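PDB 5V2D: dioxygenase, which probably uses a non-haem iron and molecular oxygen to split the central carbon-carbon double bond of lignostilbenes, in the manner of carotenoid cleavage oxygenases. Local coordinates for residues A[63-68]-A[142-147]; A[427-432]-A[456-461]; A[434-439]-A[491-496]; A[464-469]-A[487-492]. All coordinates share one frame; numbering follows the deposited sequence.

Contact 1: residues A[63-68]-A[142-147]; sequences YQVAPD and TSVIPH
Val144 divides its two methyls between Val65 and Tyr63; the two valines bury the most surface here, the tyrosine less. CG1 of Val144 lies 3.9 Å from Val65 CB, while CG2 comes to 3.7 Å from Tyr63 CB and brushes the Tyr63 carbonyl as well. Val65 answers in the other direction: with CG1 set between its own backbone N and carbonyl carbon (chi1 61°), that methyl rests on the peptide joining Thr142 to Ser143, 3.4 Å from Ser143 N. The tyrosine contributes its CB rather than its ring here, and its OH is engaged by the carbonyl of Leu165. Strands 63-67 and 143-147 run antiparallel, 156° apart in direction, yet no hydrogen bond passes between them. They belong to different sheets of a beta-propeller, and Val65 spends its backbone bonds on Leu494 and His495. Thr142 and Ser143 form a classic beta bulge opposite Leu154 where 143-147 begins. The side chain of Thr142 comes, at its nearest atom, to about 4 Å from the bound iron. An alanine in place of Val144 would lose both methyls and would probably leave a gap against Tyr63 CB and Val65 CB. Between these two segments the join therefore rests on van der Waals contact of valine methyls with side chains and peptide backbone, close packing that no hydrogen bond directs.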
# COMPACT_ATOMS: atom_id res chain seq x y z
N TYR A 63 5.98 -4.78 10.71
CA TYR A 63 6.29 -5.45 9.46
C TYR A 63 6.06 -4.46 8.32
O TYR A 63 5.11 -3.68 8.35
CB TYR A 63 5.37 -6.65 9.21
CG TYR A 63 5.49 -7.72 10.26
CD1 TYR A 63 6.55 -8.67 10.18
CD2 TYR A 63 4.60 -7.84 11.26
CE1 TYR A 63 6.64 -9.70 11.11
CE2 TYR A 63 4.70 -8.85 12.18
CZ TYR A 63 5.70 -9.79 12.10
OH TYR A 63 5.79 -10.78 13.03
N GLN A 64 6.90 -4.51 7.32
CA GLN A 64 6.71 -3.67 6.15
C GLN A 64 7.18 -4.46 4.91
O GLN A 64 8.10 -5.26 5.03
CB GLN A 64 7.48 -2.37 6.31
CG GLN A 64 6.92 -1.36 5.24
CD GLN A 64 7.15 0.15 5.46
OE1 GLN A 64 8.15 0.66 6.09
NE2 GLN A 64 6.25 0.89 4.86
N VAL A 65 6.55 -4.25 3.75
CA VAL A 65 7.07 -4.89 2.54
C VAL A 65 7.48 -3.82 1.54
O VAL A 65 6.77 -2.80 1.36
CB VAL A 65 6.07 -5.90 1.96
CG1 VAL A 65 4.74 -5.25 1.56
CG2 VAL A 65 6.65 -6.69 0.81
N ALA A 66 8.62 -4.06 0.91
CA ALA A 66 9.12 -3.25 -0.15
C ALA A 66 9.32 -4.06 -1.44
O ALA A 66 9.97 -5.06 -1.42
CB ALA A 66 10.45 -2.66 0.23
N PRO A 67 8.91 -3.49 -2.56
CA PRO A 67 9.42 -4.00 -3.82
C PRO A 67 10.92 -3.81 -3.88
O PRO A 67 11.41 -2.74 -3.52
CB PRO A 67 8.71 -3.12 -4.87
CG PRO A 67 7.57 -2.51 -4.16
CD PRO A 67 8.00 -2.34 -2.74
N ASP A 68 11.65 -4.85 -4.23
CA ASP A 68 13.10 -4.77 -4.26
C ASP A 68 13.61 -5.83 -5.28
O ASP A 68 13.86 -6.99 -4.94
CB ASP A 68 13.66 -5.01 -2.87
CG ASP A 68 15.12 -4.53 -2.71
OD1 ASP A 68 15.61 -4.61 -1.56
OD2 ASP A 68 15.78 -4.01 -3.69
N THR A 142 3.11 -5.77 -1.86
CA THR A 142 2.35 -4.55 -1.63
C THR A 142 1.97 -4.30 -0.20
O THR A 142 2.13 -3.16 0.31
CB THR A 142 1.13 -4.49 -2.57
OG1 THR A 142 1.61 -4.49 -3.91
CG2 THR A 142 0.33 -3.24 -2.39
N SER A 143 1.47 -5.33 0.50
CA SER A 143 1.16 -5.17 1.92
C SER A 143 1.48 -6.40 2.69
O SER A 143 1.68 -7.48 2.16
CB SER A 143 -0.36 -4.95 2.14
OG SER A 143 -0.81 -3.76 1.51
N VAL A 144 1.48 -6.24 4.02
CA VAL A 144 1.62 -7.34 4.94
C VAL A 144 0.58 -7.20 6.02
O VAL A 144 0.25 -6.09 6.42
CB VAL A 144 3.05 -7.44 5.52
CG1 VAL A 144 4.03 -8.01 4.52
CG2 VAL A 144 3.57 -6.08 5.99
N ILE A 145 0.04 -8.32 6.50
CA ILE A 145 -0.90 -8.29 7.62
C ILE A 145 -0.85 -9.61 8.37
O ILE A 145 -0.71 -10.65 7.74
CB ILE A 145 -2.34 -8.00 7.13
CG1 ILE A 145 -3.17 -7.46 8.25
CG2 ILE A 145 -3.02 -9.23 6.51
CD1 ILE A 145 -4.52 -6.97 7.81
N PRO A 146 -0.91 -9.58 9.71
CA PRO A 146 -1.01 -10.86 10.45
C PRO A 146 -2.40 -11.44 10.34
O PRO A 146 -3.38 -10.74 10.43
CB PRO A 146 -0.77 -10.46 11.95
CG PRO A 146 -0.29 -9.08 11.90
CD PRO A 146 -0.89 -8.46 10.64
N HIS A 147 -2.47 -12.75 10.14
CA HIS A 147 -3.79 -13.43 10.08
C HIS A 147 -3.59 -14.92 10.38
O HIS A 147 -2.74 -15.59 9.80
CB HIS A 147 -4.46 -13.22 8.71
CG HIS A 147 -5.62 -14.13 8.47
ND1 HIS A 147 -6.83 -13.95 9.11
CD2 HIS A 147 -5.73 -15.27 7.73
CE1 HIS A 147 -7.67 -14.91 8.72
NE2 HIS A 147 -7.03 -15.73 7.89

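Contact 2: residues A[427-432]-A[456-461]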
# COMPACT_ATOMS: atom_id res chain seq x y z
N TRP A 427 5.71 16.97 11.67
CA TRP A 427 7.15 17.02 11.85
C TRP A 427 7.83 17.12 10.49
O TRP A 427 7.59 16.29 9.57
CB TRP A 427 7.67 15.81 12.66
CG TRP A 427 9.14 15.94 12.89
CD1 TRP A 427 9.76 16.99 13.46
CD2 TRP A 427 10.18 15.02 12.53
NE1 TRP A 427 11.10 16.79 13.51
CE2 TRP A 427 11.39 15.60 12.93
CE3 TRP A 427 10.21 13.75 11.96
CZ2 TRP A 427 12.62 14.97 12.75
CZ3 TRP A 427 11.42 13.14 11.80
CH2 TRP A 427 12.60 13.72 12.16
N PHE A 428 8.71 18.11 10.35
CA PHE A 428 9.61 18.24 9.19
C PHE A 428 10.99 17.78 9.60
O PHE A 428 11.53 18.26 10.62
CB PHE A 428 9.69 19.75 8.77
CG PHE A 428 10.69 20.02 7.64
CD1 PHE A 428 10.49 19.46 6.38
CD2 PHE A 428 11.79 20.87 7.83
CE1 PHE A 428 11.34 19.74 5.32
CE2 PHE A 428 12.66 21.15 6.78
CZ PHE A 428 12.44 20.56 5.50
N PRO A 429 11.59 16.83 8.88
CA PRO A 429 12.84 16.24 9.36
C PRO A 429 14.11 16.95 8.93
O PRO A 429 15.18 16.40 9.03
CB PRO A 429 12.81 14.83 8.73
CG PRO A 429 12.18 15.06 7.42
CD PRO A 429 11.07 16.08 7.71
N GLY A 430 14.00 18.12 8.34
CA GLY A 430 15.14 18.78 7.75
C GLY A 430 15.07 18.65 6.24
O GLY A 430 14.25 17.91 5.66
N ASP A 431 16.00 19.33 5.57
CA ASP A 431 15.98 19.41 4.13
C ASP A 431 16.51 18.14 3.39
O ASP A 431 16.56 18.13 2.18
CB ASP A 431 16.78 20.68 3.69
CG ASP A 431 18.28 20.65 3.94
OD1 ASP A 431 18.83 19.64 4.41
OD2 ASP A 431 18.95 21.66 3.62
N SER A 432 16.89 17.10 4.12
CA SER A 432 17.42 15.89 3.48
C SER A 432 16.75 14.64 3.91
O SER A 432 17.36 13.62 3.86
CB SER A 432 18.91 15.72 3.77
OG SER A 432 19.54 16.96 3.69
N ALA A 456 7.82 5.38 11.72
CA ALA A 456 8.00 5.37 10.29
C ALA A 456 9.45 5.35 9.91
O ALA A 456 10.29 5.87 10.65
CB ALA A 456 7.38 6.63 9.65
N LEU A 457 9.76 4.81 8.76
CA LEU A 457 11.09 4.95 8.24
C LEU A 457 11.30 6.35 7.72
O LEU A 457 10.45 6.92 7.01
CB LEU A 457 11.34 3.98 7.05
CG LEU A 457 11.61 2.51 7.50
CD1 LEU A 457 11.61 1.65 6.26
CD2 LEU A 457 12.91 2.32 8.24
N LEU A 458 12.46 6.86 8.08
CA LEU A 458 12.97 8.14 7.63
C LEU A 458 14.17 7.86 6.73
O LEU A 458 15.14 7.22 7.13
CB LEU A 458 13.36 9.02 8.84
CG LEU A 458 14.12 10.34 8.51
CD1 LEU A 458 13.20 11.26 7.79
CD2 LEU A 458 14.67 10.99 9.80
N ASN A 459 14.07 8.32 5.50
CA ASN A 459 15.08 8.19 4.50
C ASN A 459 15.89 9.51 4.54
O ASN A 459 15.33 10.56 4.21
CB ASN A 459 14.50 8.01 3.08
CG ASN A 459 13.37 7.03 3.02
OD1 ASN A 459 13.54 5.89 3.43
ND2 ASN A 459 12.12 7.53 2.60
N LEU A 460 17.17 9.41 4.84
CA LEU A 460 18.06 10.56 4.86
C LEU A 460 18.76 10.47 3.52
O LEU A 460 19.76 9.76 3.36
CB LEU A 460 19.02 10.47 6.01
CG LEU A 460 18.69 10.95 7.44
CD1 LEU A 460 17.60 11.96 7.53
CD2 LEU A 460 18.34 9.80 8.33
N ILE A 461 18.18 11.13 2.55
CA ILE A 461 18.47 10.78 1.18
C ILE A 461 19.73 11.38 0.62
O ILE A 461 20.25 10.83 -0.36
CB ILE A 461 17.31 11.06 0.24
CG1 ILE A 461 16.85 12.48 0.24
CG2 ILE A 461 16.13 10.20 0.58
CD1 ILE A 461 15.73 12.70 -0.77
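Leu458 sends one methyl to each of two rings of 427-432, Trp427 at the end of strand 424-427 and Pro429 in the loop after it. Its chi1 of 171° sets CG anti to the backbone N, from where the branches separate: CD1 reaches Pro429 CB at 3.7 Å, and CD2 meets the outer edge of the Trp427 indole, 4.2 Å from CH2 and near the ring plane. The tryptophan and leucine side chains cross at about a right angle, an edge contact. One face of the same indole is occupied by Pro429, whose CA sits 3.6 Å above it toward the rim, so proline and leucine meet the ring from different sides. The loop is a characteristic beta-propeller connection, leading from strand 424-427 at the outside of one blade to strand 433-442, the first of the next; strand 452-460 belongs to that second blade. Further along the loop, Ser432 O accepts the backbone N of Ile461 at 2.9 Å, with the donor tilted 27° from the carbonyl plane. The CA-H of Leu460 points at the same oxygen, Leu460 CA lying 3.3 Å from Ser432 O. Leu460 CD1 packs beside Ser432 O at 4.0 Å. The hydroxyl of Ser432 turns back within the loop, OG giving its hydrogen to Asp431 OD1 from above the carboxylate plane, 2.9 Å away, while Asn400 ND2 also bonds to the serine OG.

Contact 3: residues A[434-439]-A[491-496]; sequences CFQEPI and RMSLHG. With FE (Fe (III) ion), chain E.
Glu437 grips His495 and the residue after it with separate carboxylate oxygens. OE2 takes the hydrogen of His495 ND1 at 2.6 Å, a nearly straight bond (168°) that lies in the imidazole plane but meets the carboxylate from above its own. OE1 accepts Gly496 N at 2.7 Å and has Arg375 as a salt-bridge partner. Held by the glutamate at ND1 and by the iron at NE2, 2.1 Å away, the His495 ring has little freedom to turn; His188, His239 and His304 complete the four-histidine site, and a water is bound too. Such a second-shell glutamate behind an iron histidine is a hallmark of carotenoid cleavage oxygenases. Gln436 serves the loop just upstream. Its OE1 receives Ser493 OG at 2.6 Å in the carbonyl plane, whereas NE2 donates to Arg491 O at 3.2 Å from above that carbonyl's plane and also to Asn459 OD1. A leucine in place of Gln436 would probably leave the Ser493 hydroxyl and the Arg491 carbonyl without these mates, freeing the loop before His495 to shift. A water accepts from Glu437 N at 2.9 Å and donates to Leu494 O, with a weaker bond to Ser493 O. Strand 452-460 pairs with 434-439 through Leu457 and Val455, while 491-496 runs into strand 496-500, which lies beside strand 60-67.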
# COMPACT_ATOMS: atom_id res chain seq x y z
N CYS A 434 12.89 12.30 4.05
CA CYS A 434 11.53 12.02 3.71
C CYS A 434 11.12 10.67 4.28
O CYS A 434 11.94 9.93 4.82
CB CYS A 434 11.35 12.04 2.19
SG CYS A 434 12.35 10.80 1.31
N PHE A 435 9.83 10.42 4.21
CA PHE A 435 9.22 9.36 4.97
C PHE A 435 8.66 8.21 4.12
O PHE A 435 8.29 8.38 3.00
CB PHE A 435 8.08 9.90 5.77
CG PHE A 435 8.50 10.95 6.79
CD1 PHE A 435 9.04 10.59 8.00
CD2 PHE A 435 8.28 12.30 6.52
CE1 PHE A 435 9.43 11.56 8.91
CE2 PHE A 435 8.66 13.26 7.43
CZ PHE A 435 9.24 12.87 8.64
N GLN A 436 8.55 7.06 4.79
CA GLN A 436 7.79 5.91 4.30
C GLN A 436 6.55 5.78 5.19
O GLN A 436 6.35 6.53 6.20
CB GLN A 436 8.60 4.65 4.27
CG GLN A 436 9.97 4.84 3.63
CD GLN A 436 10.64 3.50 3.23
OE1 GLN A 436 10.00 2.48 3.21
NE2 GLN A 436 11.98 3.54 3.02
N GLU A 437 5.64 4.91 4.77
CA GLU A 437 4.35 4.80 5.42
C GLU A 437 4.44 4.60 6.93
O GLU A 437 5.12 3.68 7.42
CB GLU A 437 3.56 3.63 4.87
CG GLU A 437 2.15 3.55 5.49
CD GLU A 437 1.36 2.29 5.07
OE1 GLU A 437 1.76 1.20 5.53
OE2 GLU A 437 0.34 2.37 4.35
N PRO A 438 3.66 5.37 7.70
CA PRO A 438 3.72 5.19 9.14
C PRO A 438 2.77 4.15 9.70
O PRO A 438 1.74 3.85 9.12
CB PRO A 438 3.31 6.63 9.64
CG PRO A 438 2.27 7.04 8.65
CD PRO A 438 2.85 6.53 7.29
N ILE A 439 3.10 3.66 10.90
CA ILE A 439 2.17 2.94 11.73
C ILE A 439 1.88 3.73 13.00
O ILE A 439 2.65 4.63 13.40
CB ILE A 439 2.65 1.58 12.15
CG1 ILE A 439 4.11 1.64 12.67
CG2 ILE A 439 2.57 0.59 10.98
CD1 ILE A 439 4.44 0.49 13.59
N ARG A 491 15.37 0.56 1.02
CA ARG A 491 14.69 1.04 -0.20
C ARG A 491 13.26 1.51 0.16
O ARG A 491 12.65 1.06 1.11
CB ARG A 491 14.63 -0.09 -1.22
CG ARG A 491 14.27 0.34 -2.60
CD ARG A 491 14.51 -0.85 -3.58
NE ARG A 491 14.48 -0.34 -4.97
CZ ARG A 491 13.49 -0.52 -5.86
NH1 ARG A 491 13.61 0.03 -7.07
NH2 ARG A 491 12.37 -1.22 -5.58
N MET A 492 12.73 2.38 -0.65
CA MET A 492 11.32 2.79 -0.51
C MET A 492 10.45 1.57 -0.48
O MET A 492 10.69 0.64 -1.23
CB MET A 492 10.93 3.78 -1.60
CG MET A 492 9.52 4.30 -1.55
SD MET A 492 9.28 5.22 -0.00
CE MET A 492 7.61 5.73 -0.12
N SER A 493 9.43 1.60 0.37
CA SER A 493 8.55 0.50 0.62
C SER A 493 7.14 0.83 0.16
O SER A 493 6.80 1.99 -0.26
CB SER A 493 8.53 0.10 2.10
OG SER A 493 9.89 -0.09 2.60
N LEU A 494 6.30 -0.15 0.28
CA LEU A 494 4.89 0.06 0.20
C LEU A 494 4.29 -0.07 1.60
O LEU A 494 4.71 0.68 2.50
CB LEU A 494 4.29 -0.83 -0.89
CG LEU A 494 4.56 -0.40 -2.32
CD1 LEU A 494 4.09 -1.48 -3.35
CD2 LEU A 494 3.99 0.96 -2.66
N HIS A 495 3.35 -0.95 1.84
CA HIS A 495 2.59 -0.89 3.08
C HIS A 495 3.11 -1.73 4.22
O HIS A 495 3.84 -2.68 3.98
CB HIS A 495 1.11 -1.27 2.82
CG HIS A 495 0.50 -0.38 1.82
ND1 HIS A 495 0.16 0.94 2.13
CD2 HIS A 495 0.11 -0.59 0.53
CE1 HIS A 495 -0.41 1.49 1.06
NE2 HIS A 495 -0.45 0.58 0.08
N GLY A 496 2.79 -1.32 5.44
CA GLY A 496 3.23 -2.06 6.62
C GLY A 496 2.15 -2.19 7.64
O GLY A 496 0.98 -1.72 7.45
FE FE E . -1.82 0.57 -1.53
O HOH W 1 6.09 3.16 2.46
O HOH W 2 -0.20 0.97 -2.75

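Contact 4: residues A[464-469]-A[487-492]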
# COMPACT_ATOMS: atom_id res chain seq x y z
N GLU A 464 22.13 8.77 1.98
CA GLU A 464 21.68 7.37 1.74
C GLU A 464 21.70 6.50 3.01
O GLU A 464 22.23 5.41 3.01
CB GLU A 464 22.52 6.67 0.63
CG GLU A 464 22.51 7.50 -0.65
CD GLU A 464 22.79 6.75 -1.93
OE1 GLU A 464 23.40 5.65 -1.92
OE2 GLU A 464 22.38 7.30 -2.97
N ARG A 465 21.12 7.01 4.06
CA ARG A 465 21.03 6.37 5.39
C ARG A 465 19.55 6.27 5.71
O ARG A 465 18.75 7.02 5.16
CB ARG A 465 21.71 7.28 6.46
CG ARG A 465 22.24 6.59 7.68
CD ARG A 465 23.32 7.37 8.46
NE ARG A 465 22.86 8.74 8.82
CZ ARG A 465 22.04 9.10 9.84
NH1 ARG A 465 21.40 8.25 10.66
NH2 ARG A 465 21.81 10.40 10.09
N SER A 466 19.20 5.44 6.66
CA SER A 466 17.84 5.19 7.06
C SER A 466 17.78 5.09 8.56
O SER A 466 18.70 4.57 9.19
CB SER A 466 17.34 3.85 6.43
OG SER A 466 17.40 3.90 5.03
N GLU A 467 16.71 5.60 9.14
CA GLU A 467 16.38 5.45 10.56
C GLU A 467 14.94 5.03 10.66
O GLU A 467 14.14 5.47 9.83
CB GLU A 467 16.48 6.82 11.34
CG GLU A 467 17.89 7.34 11.28
CD GLU A 467 18.06 8.76 11.96
OE1 GLU A 467 17.08 9.42 12.19
OE2 GLU A 467 19.17 9.18 12.24
N LEU A 468 14.60 4.26 11.68
CA LEU A 468 13.22 4.09 12.00
C LEU A 468 12.90 5.11 13.16
O LEU A 468 13.50 4.99 14.27
CB LEU A 468 12.99 2.70 12.47
CG LEU A 468 11.56 2.25 12.65
CD1 LEU A 468 10.80 2.31 11.34
CD2 LEU A 468 11.56 0.83 13.26
N VAL A 469 12.08 6.11 12.89
CA VAL A 469 11.81 7.15 13.90
C VAL A 469 10.53 6.86 14.68
O VAL A 469 9.57 6.28 14.14
CB VAL A 469 11.75 8.55 13.31
CG1 VAL A 469 13.13 8.89 12.79
CG2 VAL A 469 10.65 8.75 12.29
N PRO A 487 21.86 0.08 9.83
CA PRO A 487 23.19 0.16 9.29
C PRO A 487 23.31 0.04 7.77
O PRO A 487 24.42 0.00 7.21
CB PRO A 487 23.86 -1.01 9.95
CG PRO A 487 22.80 -1.96 10.25
CD PRO A 487 21.66 -1.12 10.63
N PHE A 488 22.18 -0.07 7.10
CA PHE A 488 22.10 -0.05 5.66
C PHE A 488 20.88 0.69 5.23
O PHE A 488 19.96 0.84 6.00
CB PHE A 488 22.14 -1.51 5.03
CG PHE A 488 20.97 -2.37 5.41
CD1 PHE A 488 19.84 -2.38 4.67
CD2 PHE A 488 21.04 -3.21 6.49
CE1 PHE A 488 18.71 -3.19 5.03
CE2 PHE A 488 19.91 -3.95 6.91
CZ PHE A 488 18.76 -3.93 6.15
N ARG A 489 20.92 1.17 4.00
CA ARG A 489 19.81 1.91 3.40
C ARG A 489 18.58 1.01 3.09
O ARG A 489 18.69 -0.02 2.40
CB ARG A 489 20.24 2.52 2.07
CG ARG A 489 19.16 3.30 1.34
CD ARG A 489 19.72 3.78 -0.02
NE ARG A 489 20.15 2.66 -0.83
CZ ARG A 489 19.37 1.99 -1.67
NH1 ARG A 489 18.10 2.36 -1.98
NH2 ARG A 489 19.95 0.95 -2.33
N MET A 490 17.45 1.44 3.57
CA MET A 490 16.17 0.76 3.29
C MET A 490 15.64 1.40 2.01
O MET A 490 15.35 2.62 1.98
CB MET A 490 15.18 1.02 4.44
CG MET A 490 15.61 0.48 5.80
SD MET A 490 15.67 -1.30 5.99
CE MET A 490 13.94 -1.62 6.14
N ARG A 491 15.37 0.56 1.02
CA ARG A 491 14.69 1.04 -0.20
C ARG A 491 13.26 1.51 0.16
O ARG A 491 12.65 1.06 1.11
CB ARG A 491 14.63 -0.09 -1.22
CG ARG A 491 14.27 0.34 -2.60
CD ARG A 491 14.51 -0.85 -3.58
NE ARG A 491 14.48 -0.34 -4.97
CZ ARG A 491 13.49 -0.52 -5.86
NH1 ARG A 491 13.61 0.03 -7.07
NH2 ARG A 491 12.37 -1.22 -5.58
N MET A 492 12.73 2.38 -0.65
CA MET A 492 11.32 2.79 -0.51
C MET A 492 10.45 1.57 -0.48
O MET A 492 10.69 0.64 -1.23
CB MET A 492 10.93 3.78 -1.60
CG MET A 492 9.52 4.30 -1.55
SD MET A 492 9.28 5.22 -0.00
CE MET A 492 7.61 5.73 -0.12
O HOH W 3 22.83 2.98 -0.69
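At Glu464 the backbone takes left-handed helical angles (52/50°), forming with Arg465 a G1 beta bulge opposite Leu460, and Glu464 O lies 3.6 Å from Arg489 CB. The bulge opens strand 465-472, a middle strand of one propeller blade, while 487-492 is the loop that leaves the same blade after strand 482-486. Ser466 is the anchor between them. Its OG stands anti to its own carbonyl carbon, where it accepts the Met490 backbone N at 2.9 Å along an almost straight line (174°); behind the hydroxyl, Ser466 CB touches Met490 CG at 3.8 Å. The rest of the methionine leaves Ser466 and packs on Phe90 of the neighbouring blade. Arg489, bent at chi3, passes Glu464 with CD 4.1 Å from Glu464 CB, and its guanidinium NH1 and NH2 are taken up by the carbonyls of Ala34, Lys37 and Pro38. Glu464 OE1 forms a salt bridge with Lys37 but none with this arginine: it lies well out of the guanidinium plane, so the attraction there is one of charge alone. A single water closes the remaining distance, accepting from Arg489 NE at 2.7 Å and donating to Glu464 OE1 at 3.0 Å.

Contacts 1 and 3 are wholly buried and near the iron, whereas contacts 2 and 4 have their centres about 20 Å and 19 Å from the chain's centre and are partly exposed. The chemistry follows depth only in part: contact 1 is apolar in its side chains, while contact 3, its centre about 10 Å from that of contact 1, is densely hydrogen-bonded, consistent with its place behind a metal ligand. Contacts 2, 3 and 4 draw on one blade, since strands 433-442, 452-460 and 465-472 are successive neighbours in its sheet; contacts 3 and 4 also share Arg491, which reaches Pro67 of contact 1. Toward the periphery, leucine packing, single backbone-directed bonds and a water bridge take over.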